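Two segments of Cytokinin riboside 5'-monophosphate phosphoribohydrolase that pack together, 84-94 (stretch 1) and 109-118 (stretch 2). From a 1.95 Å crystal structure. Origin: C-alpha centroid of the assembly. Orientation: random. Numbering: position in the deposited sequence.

Stretch 1 (84-94) PYYKAGVELGE
Stretch 2 (109-118) PGLMEAPNKG

The two stretches form a close helix-helix contact in which glycines bring the backbones together and Tyr-86 supplies both a CH-pi contact and the one hydrogen bond across the interface. Residues 84-94 are helical throughout, with phi/psi near -60/-44 and regular i to i+4 bonds such as Val-90 N to Tyr-86 O (3.0 Å) and Glu-94 N to Val-90 O (3.0 Å). Stretch 2 opens with a type II' beta turn from Pro-109 to Met-112, in which Gly-110 adopts phi/psi 66/-127, a positive phi that favours glycine; residues 113-118 are helical. The two helices run in broadly the same direction, with axes crossing at -40° and approaching to 6.4 Å. Together the stretches bury 562 Å².

Such a short axial distance depends on small residues. In the register, Val-90 CA lies 4.2 Å from Gly-118 CA, and Gly-93 CA lies 4.2 Å from Pro-115 CA. A CB on Gly-89 would clash with Ala-114 CB, one on Gly-93 with Pro-115 O, and one on Gly-118 with both Val-90 O and Glu-94 N. With these positions bare, backbone meets backbone through three CA-H...O contacts: Pro-115 CA to Gly-89 O (3.2 Å), Val-90 CA to Ala-114 O (3.4 Å) and Gly-118 CA to Val-90 O (3.1 Å). Acceptors come from both helices, and Val-90 contributes a CA to one contact and a carbonyl to another.

The CA-to-CB bond of Tyr-86 (chi1 t, -167°; chi2 -76°) points sideways to stretch 2, but the end of the side chain comes nearer. Ala-114, whose CB points toward stretch 1, places that methyl directly over the ring face, 3.7 Å from the Tyr-86 ring centroid and on its normal, a CH-pi contact. At the ring edge, the extended Glu-113 side chain (chi1 and chi2 both t, chi3 70°) brings its carboxylate to the phenol. Tyr-86 OH donates to Glu-113 OE1 at 2.5 Å, a short hydrogen bond.

Apolar contacts extend the packing around this centre. Leu-111 (chi1 m, chi2 t) sets CD1 3.8 Å from Tyr-85 CB and CD2 4.1 Å from Tyr-86 CB. CD2 also lies 3.6 Å from Tyr-85 C and 3.5 Å from Tyr-86 N, so this methyl packs against both residues, while CD1 reaches Tyr-85. Val-90 (chi1 t) places CG2 3.9 Å from Ala-114 CB and 4.0 Å from Lys-117 CD, the latter on a fully extended lysine whose aliphatic portion packs against the valine. Lys-87 and Glu-91, like Met-112 and Asn-116, direct their CA-to-CB bonds away from the contact.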

# COMPACT_ATOMS: atom_id res chain seq x y z
N PRO C 84 21.99 -43.53 -34.53
CA PRO C 84 23.00 -44.41 -35.20
C PRO C 84 24.18 -43.67 -35.88
O PRO C 84 25.30 -44.11 -35.74
CB PRO C 84 22.21 -45.18 -36.27
CG PRO C 84 20.77 -44.97 -35.92
CD PRO C 84 20.62 -43.79 -35.01
N TYR C 85 23.93 -42.58 -36.60
CA TYR C 85 25.00 -41.77 -37.15
C TYR C 85 26.05 -41.36 -36.17
O TYR C 85 27.24 -41.34 -36.52
CB TYR C 85 24.47 -40.49 -37.73
CG TYR C 85 23.45 -40.61 -38.80
CD1 TYR C 85 23.21 -41.81 -39.47
CD2 TYR C 85 22.71 -39.51 -39.16
CE1 TYR C 85 22.26 -41.88 -40.48
CE2 TYR C 85 21.79 -39.56 -40.18
CZ TYR C 85 21.53 -40.74 -40.80
OH TYR C 85 20.58 -40.73 -41.79
N TYR C 86 25.64 -40.97 -34.96
CA TYR C 86 26.58 -40.63 -33.90
C TYR C 86 27.48 -41.84 -33.62
O TYR C 86 28.71 -41.74 -33.51
CB TYR C 86 25.90 -40.13 -32.61
CG TYR C 86 26.84 -39.49 -31.60
CD1 TYR C 86 27.68 -40.25 -30.82
CD2 TYR C 86 26.92 -38.11 -31.46
CE1 TYR C 86 28.55 -39.67 -29.88
CE2 TYR C 86 27.81 -37.51 -30.54
CZ TYR C 86 28.63 -38.31 -29.76
OH TYR C 86 29.53 -37.76 -28.84
N LYS C 87 26.86 -43.01 -33.50
CA LYS C 87 27.64 -44.20 -33.15
C LYS C 87 28.65 -44.56 -34.29
O LYS C 87 29.83 -44.93 -34.02
CB LYS C 87 26.72 -45.36 -32.85
CG LYS C 87 27.43 -46.65 -32.46
CD LYS C 87 26.38 -47.75 -32.20
CE LYS C 87 26.90 -49.17 -32.45
NZ LYS C 87 27.41 -49.74 -31.18
N ALA C 88 28.17 -44.45 -35.51
CA ALA C 88 29.01 -44.57 -36.69
C ALA C 88 30.20 -43.56 -36.65
O ALA C 88 31.37 -43.93 -36.83
CB ALA C 88 28.15 -44.38 -37.95
N GLY C 89 29.90 -42.31 -36.36
CA GLY C 89 30.98 -41.29 -36.23
C GLY C 89 32.05 -41.67 -35.21
O GLY C 89 33.22 -41.45 -35.46
N VAL C 90 31.65 -42.24 -34.07
CA VAL C 90 32.62 -42.65 -33.03
C VAL C 90 33.57 -43.76 -33.54
O VAL C 90 34.81 -43.68 -33.37
CB VAL C 90 31.91 -43.06 -31.72
CG1 VAL C 90 32.85 -43.78 -30.75
CG2 VAL C 90 31.29 -41.83 -31.04
N GLU C 91 32.97 -44.78 -34.16
CA GLU C 91 33.66 -45.91 -34.75
C GLU C 91 34.60 -45.46 -35.88
O GLU C 91 35.71 -45.95 -36.00
CB GLU C 91 32.65 -46.93 -35.31
CG GLU C 91 31.92 -47.73 -34.23
CD GLU C 91 31.12 -48.92 -34.77
OE1 GLU C 91 30.64 -48.87 -35.94
OE2 GLU C 91 30.98 -49.92 -34.04
N LEU C 92 34.15 -44.51 -36.69
CA LEU C 92 34.99 -43.93 -37.73
C LEU C 92 36.24 -43.27 -37.13
O LEU C 92 37.38 -43.45 -37.63
CB LEU C 92 34.20 -42.91 -38.51
CG LEU C 92 34.99 -42.22 -39.61
CD1 LEU C 92 35.48 -43.21 -40.62
CD2 LEU C 92 34.12 -41.16 -40.28
N GLY C 93 36.06 -42.55 -36.05
CA GLY C 93 37.22 -41.88 -35.45
C GLY C 93 38.19 -42.91 -34.93
O GLY C 93 39.41 -42.80 -35.11
N GLU C 94 37.64 -43.92 -34.27
CA GLU C 94 38.46 -45.04 -33.76
C GLU C 94 39.26 -45.73 -34.90
O GLU C 94 40.46 -45.96 -34.76
CB GLU C 94 37.57 -46.05 -33.05
CG GLU C 94 38.34 -47.10 -32.26
CD GLU C 94 38.66 -48.36 -33.06
OE1 GLU C 94 39.88 -48.67 -33.25
OE2 GLU C 94 37.68 -49.04 -33.49
N PRO C 109 29.41 -29.89 -31.62
CA PRO C 109 28.68 -31.03 -31.07
C PRO C 109 28.20 -32.02 -32.17
O PRO C 109 28.56 -31.88 -33.33
CB PRO C 109 27.47 -30.32 -30.37
CG PRO C 109 27.25 -29.06 -31.18
CD PRO C 109 28.62 -28.63 -31.63
N GLY C 110 27.39 -33.03 -31.82
CA GLY C 110 26.77 -33.88 -32.83
C GLY C 110 27.78 -34.73 -33.61
O GLY C 110 28.68 -35.40 -33.00
N LEU C 111 27.73 -34.66 -34.94
CA LEU C 111 28.61 -35.54 -35.71
C LEU C 111 29.99 -34.96 -35.95
O LEU C 111 30.81 -35.58 -36.63
CB LEU C 111 27.95 -35.97 -36.99
CG LEU C 111 26.59 -36.60 -36.84
CD1 LEU C 111 26.09 -37.04 -38.18
CD2 LEU C 111 26.66 -37.79 -35.89
N MET C 112 30.29 -33.78 -35.37
CA MET C 112 31.68 -33.39 -35.18
C MET C 112 32.29 -33.98 -33.92
O MET C 112 33.44 -34.44 -33.91
CB MET C 112 31.79 -31.88 -35.14
CG MET C 112 31.35 -31.18 -36.43
SD MET C 112 31.50 -29.39 -36.21
CE MET C 112 29.82 -29.06 -35.67
N GLU C 113 31.55 -33.95 -32.81
CA GLU C 113 32.07 -34.51 -31.60
C GLU C 113 32.28 -36.02 -31.71
O GLU C 113 33.14 -36.53 -31.05
CB GLU C 113 31.09 -34.27 -30.46
CG GLU C 113 31.48 -34.84 -29.11
CD GLU C 113 30.43 -34.64 -28.09
OE1 GLU C 113 29.36 -35.30 -28.21
OE2 GLU C 113 30.66 -33.81 -27.20
N ALA C 114 31.43 -36.73 -32.43
CA ALA C 114 31.51 -38.18 -32.45
C ALA C 114 32.91 -38.69 -32.93
O ALA C 114 33.57 -39.51 -32.27
CB ALA C 114 30.36 -38.76 -33.29
N PRO C 115 33.41 -38.14 -34.03
CA PRO C 115 34.67 -38.74 -34.44
C PRO C 115 35.76 -38.23 -33.56
O PRO C 115 36.78 -38.90 -33.46
CB PRO C 115 34.84 -38.27 -35.93
CG PRO C 115 33.73 -37.32 -36.19
CD PRO C 115 32.69 -37.46 -35.13
N ASN C 116 35.57 -37.09 -32.87
CA ASN C 116 36.65 -36.59 -31.96
C ASN C 116 36.70 -37.57 -30.75
O ASN C 116 37.75 -37.99 -30.27
CB ASN C 116 36.39 -35.18 -31.43
CG ASN C 116 36.68 -34.07 -32.42
OD1 ASN C 116 35.83 -33.22 -32.67
ND2 ASN C 116 37.89 -34.03 -32.94
N LYS C 117 35.54 -37.93 -30.26
CA LYS C 117 35.41 -38.91 -29.20
C LYS C 117 36.11 -40.21 -29.59
O LYS C 117 36.98 -40.67 -28.88
CB LYS C 117 33.94 -39.18 -28.90
CG LYS C 117 33.74 -40.21 -27.82
CD LYS C 117 32.28 -40.35 -27.42
CE LYS C 117 32.16 -41.12 -26.11
NZ LYS C 117 30.72 -41.20 -25.76
N GLY C 118 35.68 -40.82 -30.70
CA GLY C 118 36.35 -42.01 -31.23
C GLY C 118 37.86 -41.93 -31.22
O GLY C 118 38.52 -42.81 -30.66